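Local coordinates for uncharacterized protein (Bacteroides ovatus, PDB 4FS7), which is of unknown function but, as an extracellular protein built largely of BspA-type leucine-rich repeats, probably binds other proteins, at residues A[2-7]-A[48-53]; A[9-14]-A[57-62]; A[220-225]-A[246-251]; A[241-246]-A[264-269]. All coordinates share one frame; numbering follows the deposited sequence. Where two conformers were deposited one is given.

Contact 1: A[2-7]-A[48-53]; sequences YDFVID and PVVTYK
An aromatic stack joins two strands of the mixed N-terminal sheet, 4-6 and 49-52, whose short axes pass 8.5 Å apart at 122°, too far for backbone pairing. The rings of Phe-4 and Tyr-52 overlap as an offset stack, planes at 10° and centroids 4.3 Å apart. Phe-4 CB lies over the Tyr-52 face, 3.5 Å from Tyr-52 CE1; with CG in the crowded position between backbone N and carbonyl carbon (chi1 65°), the ring lies against that of Tyr-52, whose CB lies over Phe-4 in turn. Val-50 CG2 meets the edge of the phenylalanine ring, 3.8 Å from Phe-4 CZ, while Ile-6 CG1 slides past Val-50 CB. Tyrosine suits its place because its hydroxyl is hydrogen-bonded to a water that donates to Asp-3 O, tying the ring's tip to the backbone before strand 4-6. An alanine in place of Phe-4 has no ring to stack on Tyr-52 or meet Val-50, and would probably loosen strand 4-6 from strand 49-52. Asp-3 and Phe-4 face Tyr-11 in a classic beta bulge, with Asp-3 OD2 bonded to Phe-13 N. Strand 4-6 pairs antiparallel with 9-13, as 49-52 does with 55-62; Phe-4 also meets the Tyr-11 and Phe-13 rings.

Contact 2: A[9-14]-A[57-62]; sequences ITYNFT and YDVVSI
Two donors grip Asn-12 OD1: the hydroxyl of Ser-23 and, more weakly, the backbone N of Asp-3. The same amide's ND2 bonds to Glu-21 OE2, so both ends of the asparagine are held to its neighbours and the flat group is unlikely to turn. This polar side belongs to strand 9-13 of the mixed N-terminal sheet, which lies between strands 4-6 and 19-25; other side chains of the strand cross to strand 55-62, a member of the same sheet but not its hydrogen-bonded partner. The touching parts run 85° apart with CA atoms nearly 9 Å from each other, and side chains make the contact. Tyr-11, with CG beside the backbone N (chi1 -60°), sends its ring across Val-59 at about a right angle, Tyr-11 CE1 lying 3.9 Å from Val-59 CG2. Such a long ring suits this place because the CA atoms of Tyr-11 and Val-59 stand 8.7 Å apart. Valine, branched at CB, presents both methyls to that one ring carbon. Thr-14 adds a smaller contact, its CG2 lying 4.4 Å from Ser-61 OG, while its own hydroxyl is bonded to Thr-19 OG1. Farther out, Phe-13 and Tyr-57 cross obliquely, with ring planes 57° apart and centroids separated by 5.2 Å. Phenylalanine fits because its apolar ring carbon can rest on the tyrosine face: Phe-13 CE1 stands 3.6 Å above the Tyr-57 plane, displaced toward the ring's rim, and comes within 3.6 Å of Tyr-57 CE1.

Contact 3: A[220-225]-A[246-251]; sequences YYLGDF and KSVFYG
The Phe-225 ring lies flat against Ser-247, whose CB sits 3.5 Å from the ring centroid, almost on the normal and over the centre of the face. Serine suits the spot because its short side chain lets the ring come this close. Tyr-250 runs alongside Phe-225, pointing the same way, with Tyr-250 CB 3.7 Å from Phe-225 CE1 and the two planes 49° apart, neither stacked nor perpendicular. A leucine in place of Phe-225 lacks the flat face under Ser-247 CB, and would probably pack less closely there and against Tyr-250. Asp-224 and Lys-246 also lie side by side. Lys-246 N donates a nearly straight bond of 2.9 Å to Asp-224 OD1, approaching from above the carboxylate plane; OD2 is linked through a water to Lys-246 NZ, so the opposite charges, though not touching, probably favour each other. The backbone completes the seam: Phe-225 N bonds to Lys-246 O at 3.0 Å. On the buried side Leu-222 crosses Val-248 at about a right angle, Leu-222 CD1 to Val-248 CG1 4.0 Å, while Val-248 CG2 packs on Gly-223 O. Ser-247 to Tyr-250 form a type I turn leaving strand 243-244, the parallel neighbour of strand 221-222. Rings continue along the coils from here, Phe-225 meeting Tyr-202, Phe-249 meeting Phe-272 and Tyr-250 meeting Tyr-273.

Contact 4: A[241-246]-A[264-269]; sequences FTELGK and KLRIGG. With EDO (1,2-ethanediol), chain C.
Arg-266 runs out from the sheet beside Glu-243, the two chains extended and pointing the same way. Its CB packs 3.6 Å from Thr-242 O; its CG then lies 3.9 Å from Glu-243 CG, methylene against methylene. CD passes the Glu-243 carboxylate, and NE ends 3.8 Å from Glu-243 OE2 in a long salt bridge. That oxygen lies over a guanidinium face, the two flat groups only 13° apart, so charge rather than a directed N-H holds the pair; long, charged chains suit a surface like this. Beneath them the backbones pair in parallel. Arg-266 N donates to Thr-242 O at 3.2 Å, from above the carbonyl plane, and Leu-244 N answers with a straighter bond of 2.8 Å to Arg-266 O. Gly-268 N closes the ladder on Leu-244 O at 3.1 Å, with a weak second bond to Gly-245 O. Glycine fits there, since a CB would clash with Gly-245 O and Lys-246 N. On the opposite face Leu-244 CD1 packs at 3.9 Å against Leu-265 CD2, leucine filling the interior. O2 of a 1,2-ethanediol, probably from the crystallisation liquor, accepts a hydrogen bond from Ile-267 N, and the diol, also bonded to Ser-285 OG and Ile-287 N, sits between strands 266-267 and 287-288. Short parallel strands with leucines turned inward and polar chains outward are the hallmark of a leucine-rich repeat solenoid.

Overall arrangement
The four contacts form two pairs far apart on an elongated chain. Contacts 1 and 2, with centres 8 Å apart, interlock in the N-terminal mixed sheet: their segments alternate along the chain, and their strands 4-6 with 9-13 and 49-52 with 55-62 pair in antiparallel fashion. Contacts 3 and 4 follow later in sequence, with centres 9 Å apart; they share Lys-246, and contact 3 brings strand 221-222, contact 4 strands 243-244 and 266-267, to one parallel sheet. About 46 to 58 Å separates the centres of the two pairs. A compact sheet at the N-terminal end thus gives way to stacked repeats, whose extended surface would be consistent with protein binding.

Contact 1: A[2-7]-A[48-53]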
# COMPACT_ATOMS: atom_id res chain seq x y z
N TYR A 2 -1.46 40.37 3.00
CA TYR A 2 -0.09 40.66 2.40
C TYR A 2 0.44 42.04 2.78
O TYR A 2 -0.30 42.90 3.26
CB TYR A 2 -0.13 40.56 0.88
CG TYR A 2 -1.15 41.44 0.21
CD1 TYR A 2 -0.86 42.75 -0.11
CD2 TYR A 2 -2.42 40.96 -0.11
CE1 TYR A 2 -1.80 43.57 -0.72
CE2 TYR A 2 -3.37 41.78 -0.73
CZ TYR A 2 -3.04 43.09 -1.04
OH TYR A 2 -3.97 43.91 -1.65
N ASP A 3 1.74 42.27 2.57
CA ASP A 3 2.38 43.57 2.86
C ASP A 3 2.38 44.52 1.66
O ASP A 3 2.13 45.73 1.82
CB ASP A 3 3.79 43.41 3.45
CG ASP A 3 3.80 42.72 4.82
OD1 ASP A 3 2.94 43.04 5.68
OD2 ASP A 3 4.69 41.90 5.08
N PHE A 4 2.67 44.01 0.46
CA PHE A 4 2.55 44.81 -0.76
C PHE A 4 2.39 43.93 -1.99
O PHE A 4 2.52 42.70 -1.88
CB PHE A 4 3.75 45.77 -0.90
CG PHE A 4 5.08 45.08 -1.08
CD1 PHE A 4 5.81 44.67 -0.01
CD2 PHE A 4 5.59 44.89 -2.35
CE1 PHE A 4 7.03 44.03 -0.20
CE2 PHE A 4 6.81 44.25 -2.53
CZ PHE A 4 7.52 43.84 -1.46
N VAL A 5 2.08 44.56 -3.12
CA VAL A 5 1.80 43.91 -4.41
C VAL A 5 2.70 44.52 -5.47
O VAL A 5 2.89 45.74 -5.50
CB VAL A 5 0.34 44.13 -4.85
CG1 VAL A 5 0.01 43.36 -6.13
CG2 VAL A 5 -0.64 43.81 -3.70
N ILE A 6 3.30 43.68 -6.31
CA ILE A 6 4.01 44.12 -7.52
C ILE A 6 3.47 43.31 -8.69
O ILE A 6 3.49 42.08 -8.63
CB ILE A 6 5.54 43.94 -7.43
CG1 ILE A 6 6.09 44.69 -6.22
CG2 ILE A 6 6.23 44.32 -8.74
CD1 ILE A 6 6.02 46.20 -6.30
N ASP A 7 2.98 43.99 -9.73
CA ASP A 7 2.32 43.33 -10.85
C ASP A 7 1.24 42.38 -10.30
O ASP A 7 0.35 42.83 -9.53
CB ASP A 7 3.35 42.68 -11.78
CG ASP A 7 4.34 43.70 -12.37
OD1 ASP A 7 3.88 44.78 -12.79
OD2 ASP A 7 5.57 43.46 -12.39
N PRO A 48 13.11 37.76 -9.17
CA PRO A 48 14.08 37.51 -8.10
C PRO A 48 14.25 38.67 -7.13
O PRO A 48 14.76 38.49 -6.01
CB PRO A 48 15.38 37.29 -8.87
CG PRO A 48 15.19 38.03 -10.15
CD PRO A 48 13.76 37.89 -10.49
N VAL A 49 13.84 39.86 -7.58
CA VAL A 49 13.98 41.13 -6.84
C VAL A 49 12.77 41.98 -7.12
O VAL A 49 12.28 42.01 -8.26
CB VAL A 49 15.28 41.91 -7.25
CG1 VAL A 49 15.37 43.22 -6.47
CG2 VAL A 49 16.50 41.11 -7.03
N VAL A 50 12.29 42.67 -6.07
CA VAL A 50 11.28 43.66 -6.23
C VAL A 50 11.73 44.93 -5.47
O VAL A 50 12.51 44.86 -4.50
CB VAL A 50 9.88 43.20 -5.73
CG1 VAL A 50 9.31 42.08 -6.63
CG2 VAL A 50 9.93 42.80 -4.23
N THR A 51 11.23 46.06 -5.93
CA THR A 51 11.50 47.32 -5.24
C THR A 51 10.20 47.83 -4.66
O THR A 51 9.15 47.79 -5.31
CB THR A 51 12.15 48.35 -6.18
OG1 THR A 51 13.43 47.86 -6.60
CG2 THR A 51 12.29 49.73 -5.48
N TYR A 52 10.26 48.28 -3.42
CA TYR A 52 9.09 48.84 -2.76
C TYR A 52 9.58 50.01 -1.93
O TYR A 52 10.48 49.84 -1.09
CB TYR A 52 8.44 47.78 -1.86
CG TYR A 52 7.29 48.25 -0.96
CD1 TYR A 52 6.07 48.62 -1.52
CD2 TYR A 52 7.41 48.27 0.43
CE1 TYR A 52 5.00 49.03 -0.72
CE2 TYR A 52 6.35 48.70 1.25
CZ TYR A 52 5.15 49.06 0.67
OH TYR A 52 4.10 49.47 1.47
N LYS A 53 8.99 51.18 -2.17
CA LYS A 53 9.34 52.40 -1.43
C LYS A 53 10.86 52.58 -1.32
O LYS A 53 11.43 52.73 -0.23
CB LYS A 53 8.56 52.46 -0.09
CG LYS A 53 7.05 52.65 -0.41
CD LYS A 53 6.11 52.58 0.79
CE LYS A 53 4.67 52.80 0.34
NZ LYS A 53 3.94 53.67 1.28
O HOH W 1 1.47 48.28 0.56

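Contact 2: A[9-14]-A[57-62]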
# COMPACT_ATOMS: atom_id res chain seq x y z
N ILE A 9 1.54 39.79 -8.24
CA ILE A 9 2.02 38.95 -7.12
C ILE A 9 2.05 39.74 -5.81
O ILE A 9 2.41 40.93 -5.80
CB ILE A 9 3.42 38.41 -7.42
CG1 ILE A 9 3.37 37.60 -8.73
CG2 ILE A 9 3.94 37.50 -6.25
CD1 ILE A 9 4.71 37.21 -9.28
N THR A 10 1.65 39.09 -4.72
CA THR A 10 1.70 39.69 -3.40
C THR A 10 2.88 39.15 -2.59
O THR A 10 3.28 37.99 -2.77
CB THR A 10 0.37 39.56 -2.61
OG1 THR A 10 0.20 38.20 -2.14
CG2 THR A 10 -0.79 39.98 -3.47
N TYR A 11 3.39 39.98 -1.68
CA TYR A 11 4.60 39.74 -0.94
C TYR A 11 4.40 40.06 0.52
O TYR A 11 3.67 41.02 0.87
CB TYR A 11 5.78 40.58 -1.48
CG TYR A 11 6.10 40.28 -2.93
CD1 TYR A 11 7.01 39.25 -3.22
CD2 TYR A 11 5.49 40.92 -3.99
CE1 TYR A 11 7.30 38.91 -4.51
CE2 TYR A 11 5.82 40.62 -5.29
CZ TYR A 11 6.69 39.56 -5.56
OH TYR A 11 6.96 39.25 -6.88
N ASN A 12 5.09 39.30 1.35
CA ASN A 12 5.22 39.58 2.76
C ASN A 12 6.70 39.75 3.13
O ASN A 12 7.55 39.00 2.66
CB ASN A 12 4.64 38.47 3.65
CG ASN A 12 3.15 38.31 3.52
OD1 ASN A 12 2.48 39.05 2.84
ND2 ASN A 12 2.65 37.23 4.10
N PHE A 13 7.01 40.73 3.97
CA PHE A 13 8.36 40.84 4.52
C PHE A 13 8.69 39.62 5.38
O PHE A 13 7.82 39.09 6.11
CB PHE A 13 8.54 42.13 5.33
CG PHE A 13 8.27 43.36 4.53
CD1 PHE A 13 9.13 43.72 3.50
CD2 PHE A 13 7.16 44.13 4.75
CE1 PHE A 13 8.90 44.82 2.72
CE2 PHE A 13 6.90 45.25 3.98
CZ PHE A 13 7.78 45.60 2.94
N THR A 14 9.93 39.17 5.26
CA THR A 14 10.47 38.05 6.05
C THR A 14 11.62 38.54 6.93
O THR A 14 12.14 39.65 6.74
CB THR A 14 10.83 36.79 5.17
OG1 THR A 14 11.53 37.14 3.95
CG2 THR A 14 9.54 36.06 4.78
N TYR A 57 14.26 44.31 -2.41
CA TYR A 57 14.03 43.14 -1.62
C TYR A 57 14.26 41.91 -2.50
O TYR A 57 13.74 41.80 -3.58
CB TYR A 57 12.60 43.14 -1.07
CG TYR A 57 12.34 44.32 -0.18
CD1 TYR A 57 12.63 44.25 1.17
CD2 TYR A 57 11.82 45.48 -0.67
CE1 TYR A 57 12.42 45.32 2.02
CE2 TYR A 57 11.61 46.60 0.20
CZ TYR A 57 11.93 46.50 1.53
OH TYR A 57 11.74 47.60 2.37
N ASP A 58 15.04 40.99 -1.97
CA ASP A 58 15.29 39.71 -2.63
C ASP A 58 14.14 38.76 -2.33
O ASP A 58 13.74 38.64 -1.18
CB ASP A 58 16.60 39.15 -2.08
CG ASP A 58 17.80 40.03 -2.47
OD1 ASP A 58 17.98 40.34 -3.68
OD2 ASP A 58 18.53 40.47 -1.55
N VAL A 59 13.65 38.10 -3.37
CA VAL A 59 12.55 37.15 -3.27
C VAL A 59 13.17 35.77 -3.00
O VAL A 59 13.67 35.13 -3.93
CB VAL A 59 11.71 37.20 -4.55
CG1 VAL A 59 10.50 36.23 -4.43
CG2 VAL A 59 11.22 38.64 -4.88
N VAL A 60 13.14 35.34 -1.74
CA VAL A 60 13.89 34.19 -1.30
C VAL A 60 13.06 32.98 -0.87
O VAL A 60 13.62 31.93 -0.60
CB VAL A 60 14.90 34.55 -0.19
CG1 VAL A 60 15.83 35.65 -0.70
CG2 VAL A 60 14.20 34.97 1.10
N SER A 61 11.74 33.12 -0.86
CA SER A 61 10.90 32.02 -0.44
C SER A 61 9.51 32.20 -1.02
O SER A 61 9.09 33.30 -1.42
CB SER A 61 10.85 31.87 1.08
OG SER A 61 10.31 33.00 1.68
N ILE A 62 8.77 31.09 -1.03
CA ILE A 62 7.33 31.07 -1.29
C ILE A 62 6.67 30.68 0.01
O ILE A 62 7.05 29.69 0.64
CB ILE A 62 6.96 30.14 -2.47
CG1 ILE A 62 7.59 30.67 -3.77
CG2 ILE A 62 5.42 30.02 -2.61
CD1 ILE A 62 7.48 29.76 -4.89

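Contact 3: A[220-225]-A[246-251]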
# COMPACT_ATOMS: atom_id res chain seq x y z
N TYR A 220 12.22 -7.44 5.47
CA TYR A 220 11.70 -8.42 6.43
C TYR A 220 10.28 -8.20 6.87
O TYR A 220 9.72 -9.06 7.55
CB TYR A 220 12.64 -8.55 7.64
CG TYR A 220 12.73 -7.34 8.49
CD1 TYR A 220 11.74 -7.02 9.39
CD2 TYR A 220 13.83 -6.47 8.38
CE1 TYR A 220 11.85 -5.87 10.19
CE2 TYR A 220 13.93 -5.33 9.15
CZ TYR A 220 12.93 -5.04 10.05
OH TYR A 220 13.00 -3.93 10.87
N TYR A 221 9.69 -7.06 6.50
CA TYR A 221 8.37 -6.67 6.98
C TYR A 221 7.50 -6.09 5.91
O TYR A 221 7.92 -5.16 5.22
CB TYR A 221 8.52 -5.66 8.13
CG TYR A 221 7.20 -5.18 8.73
CD1 TYR A 221 6.49 -4.11 8.19
CD2 TYR A 221 6.65 -5.83 9.79
CE1 TYR A 221 5.30 -3.68 8.74
CE2 TYR A 221 5.43 -5.44 10.32
CZ TYR A 221 4.75 -4.37 9.79
OH TYR A 221 3.53 -3.95 10.33
N LEU A 222 6.28 -6.58 5.81
CA LEU A 222 5.21 -5.96 4.98
C LEU A 222 4.03 -5.63 5.87
O LEU A 222 3.49 -6.51 6.53
CB LEU A 222 4.65 -6.86 3.86
CG LEU A 222 5.61 -7.44 2.85
CD1 LEU A 222 4.91 -8.36 1.84
CD2 LEU A 222 6.41 -6.40 2.13
N GLY A 223 3.60 -4.37 5.87
CA GLY A 223 2.55 -3.88 6.73
C GLY A 223 1.14 -4.22 6.24
O GLY A 223 0.91 -4.84 5.18
N ASP A 224 0.18 -3.81 7.04
CA ASP A 224 -1.20 -4.11 6.80
C ASP A 224 -1.65 -3.57 5.44
O ASP A 224 -1.34 -2.42 5.10
CB ASP A 224 -2.13 -3.47 7.87
CG ASP A 224 -1.93 -3.99 9.29
OD1 ASP A 224 -1.15 -4.92 9.51
OD2 ASP A 224 -2.61 -3.42 10.17
N PHE A 225 -2.32 -4.38 4.62
CA PHE A 225 -2.81 -4.00 3.32
C PHE A 225 -1.71 -3.51 2.36
O PHE A 225 -1.99 -2.88 1.37
CB PHE A 225 -3.91 -2.91 3.41
CG PHE A 225 -5.19 -3.38 4.03
CD1 PHE A 225 -6.21 -3.93 3.24
CD2 PHE A 225 -5.42 -3.22 5.37
CE1 PHE A 225 -7.40 -4.34 3.80
CE2 PHE A 225 -6.64 -3.64 5.92
CZ PHE A 225 -7.59 -4.17 5.14
N LYS A 246 -1.59 -7.62 8.69
CA LYS A 246 -2.93 -8.11 8.36
C LYS A 246 -3.28 -7.78 6.92
O LYS A 246 -2.93 -6.70 6.41
CB LYS A 246 -3.93 -7.43 9.28
CG LYS A 246 -3.74 -7.69 10.73
CD LYS A 246 -4.52 -6.68 11.62
CE LYS A 246 -4.22 -6.87 13.08
NZ LYS A 246 -4.79 -5.75 13.87
N SER A 247 -4.04 -8.65 6.25
CA SER A 247 -4.70 -8.24 5.03
C SER A 247 -3.71 -7.77 3.94
O SER A 247 -4.06 -6.98 3.09
CB SER A 247 -5.74 -7.14 5.30
OG SER A 247 -6.64 -7.54 6.34
N VAL A 248 -2.50 -8.33 3.93
CA VAL A 248 -1.46 -7.81 3.10
C VAL A 248 -1.81 -7.89 1.63
O VAL A 248 -1.43 -7.00 0.88
CB VAL A 248 -0.08 -8.45 3.39
CG1 VAL A 248 0.99 -7.96 2.42
CG2 VAL A 248 0.36 -8.22 4.83
N PHE A 249 -2.48 -8.97 1.22
CA PHE A 249 -2.85 -9.18 -0.12
C PHE A 249 -4.38 -9.12 -0.32
O PHE A 249 -4.95 -9.70 -1.26
CB PHE A 249 -2.32 -10.53 -0.64
CG PHE A 249 -0.83 -10.59 -0.65
CD1 PHE A 249 -0.09 -10.09 -1.73
CD2 PHE A 249 -0.14 -11.08 0.45
CE1 PHE A 249 1.29 -10.11 -1.72
CE2 PHE A 249 1.22 -11.11 0.45
CZ PHE A 249 1.95 -10.61 -0.62
N TYR A 250 -5.05 -8.36 0.53
CA TYR A 250 -6.50 -8.32 0.49
C TYR A 250 -7.04 -8.02 -0.88
O TYR A 250 -6.68 -7.02 -1.50
CB TYR A 250 -7.01 -7.25 1.47
CG TYR A 250 -8.49 -7.22 1.59
CD1 TYR A 250 -9.27 -6.56 0.66
CD2 TYR A 250 -9.15 -7.91 2.59
CE1 TYR A 250 -10.66 -6.61 0.69
CE2 TYR A 250 -10.54 -7.92 2.65
CZ TYR A 250 -11.28 -7.30 1.70
OH TYR A 250 -12.67 -7.41 1.79
N GLY A 251 -7.95 -8.86 -1.39
CA GLY A 251 -8.67 -8.56 -2.58
C GLY A 251 -7.91 -8.59 -3.88
O GLY A 251 -8.39 -8.07 -4.88
O HOH W 2 -3.02 -3.54 12.84

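Contact 4: A[241-246]-A[264-269]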
# COMPACT_ATOMS: atom_id res chain seq x y z
N PHE A 241 11.67 -12.95 5.15
CA PHE A 241 10.60 -12.24 5.85
C PHE A 241 10.47 -12.77 7.26
O PHE A 241 10.49 -13.98 7.46
CB PHE A 241 9.27 -12.31 5.11
CG PHE A 241 9.20 -11.36 3.96
CD1 PHE A 241 9.69 -11.69 2.74
CD2 PHE A 241 8.76 -10.06 4.17
CE1 PHE A 241 9.67 -10.78 1.70
CE2 PHE A 241 8.75 -9.17 3.12
CZ PHE A 241 9.18 -9.56 1.89
N THR A 242 10.29 -11.85 8.21
CA THR A 242 10.00 -12.22 9.58
C THR A 242 8.60 -11.83 10.06
O THR A 242 8.09 -12.46 10.99
CB THR A 242 11.05 -11.71 10.52
OG1 THR A 242 11.07 -10.29 10.44
CG2 THR A 242 12.45 -12.32 10.18
N GLU A 243 7.97 -10.83 9.44
CA GLU A 243 6.61 -10.50 9.77
C GLU A 243 5.84 -9.94 8.59
O GLU A 243 6.32 -9.07 7.88
CB GLU A 243 6.54 -9.49 10.92
CG GLU A 243 5.11 -9.21 11.35
CD GLU A 243 4.94 -8.31 12.55
OE1 GLU A 243 5.94 -7.81 13.10
OE2 GLU A 243 3.78 -8.08 12.95
N LEU A 244 4.63 -10.48 8.43
CA LEU A 244 3.59 -9.94 7.56
C LEU A 244 2.47 -9.45 8.46
O LEU A 244 2.11 -10.14 9.42
CB LEU A 244 3.03 -11.00 6.60
CG LEU A 244 4.05 -11.74 5.75
CD1 LEU A 244 3.37 -12.79 4.91
CD2 LEU A 244 4.86 -10.79 4.89
N GLY A 245 1.96 -8.25 8.17
CA GLY A 245 0.82 -7.68 8.85
C GLY A 245 -0.50 -8.36 8.50
O GLY A 245 -0.52 -9.50 8.07
N LYS A 246 -1.59 -7.62 8.69
CA LYS A 246 -2.93 -8.11 8.36
C LYS A 246 -3.28 -7.78 6.92
O LYS A 246 -2.93 -6.70 6.41
CB LYS A 246 -3.93 -7.43 9.28
CG LYS A 246 -3.74 -7.69 10.73
CD LYS A 246 -4.52 -6.68 11.62
CE LYS A 246 -4.22 -6.87 13.08
NZ LYS A 246 -4.79 -5.75 13.87
N LYS A 264 8.54 -20.29 10.87
CA LYS A 264 8.58 -19.27 11.94
C LYS A 264 8.08 -17.88 11.57
O LYS A 264 8.09 -16.95 12.41
CB LYS A 264 10.00 -19.17 12.51
CG LYS A 264 10.46 -20.44 13.20
CD LYS A 264 9.70 -20.68 14.49
CE LYS A 264 10.35 -19.95 15.66
NZ LYS A 264 11.53 -20.69 16.24
N LEU A 265 7.59 -17.68 10.36
CA LEU A 265 7.04 -16.37 9.95
C LEU A 265 5.82 -15.95 10.77
O LEU A 265 4.90 -16.76 10.91
CB LEU A 265 6.72 -16.43 8.48
CG LEU A 265 6.10 -15.20 7.83
CD1 LEU A 265 7.01 -13.97 7.94
CD2 LEU A 265 5.74 -15.51 6.41
N ARG A 266 5.86 -14.72 11.33
CA ARG A 266 4.68 -14.10 11.98
C ARG A 266 3.76 -13.49 10.93
O ARG A 266 4.22 -12.76 10.05
CB ARG A 266 5.13 -13.01 12.95
CG ARG A 266 3.98 -12.24 13.56
CD ARG A 266 4.37 -11.43 14.78
NE ARG A 266 3.17 -10.90 15.40
CZ ARG A 266 3.12 -10.24 16.55
NH1 ARG A 266 4.23 -9.99 17.24
NH2 ARG A 266 1.95 -9.80 17.00
N ILE A 267 2.45 -13.76 11.03
CA ILE A 267 1.49 -13.40 9.99
C ILE A 267 0.19 -12.94 10.66
O ILE A 267 -0.34 -13.63 11.52
CB ILE A 267 1.18 -14.60 9.05
CG1 ILE A 267 2.46 -15.21 8.46
CG2 ILE A 267 0.24 -14.21 7.93
CD1 ILE A 267 2.23 -16.46 7.61
N GLY A 268 -0.33 -11.80 10.23
CA GLY A 268 -1.63 -11.35 10.68
C GLY A 268 -2.77 -12.06 9.96
O GLY A 268 -2.57 -12.88 9.07
N GLY A 269 -3.99 -11.73 10.37
CA GLY A 269 -5.18 -12.29 9.79
C GLY A 269 -5.50 -11.78 8.40
O GLY A 269 -4.97 -10.77 7.94
C1 EDO C . 1.44 -17.54 11.81
O1 EDO C . 2.04 -18.78 12.36
C2 EDO C . 0.80 -16.59 12.87
O2 EDO C . 1.75 -15.59 13.30
O HOH W 3 9.38 -14.38 12.52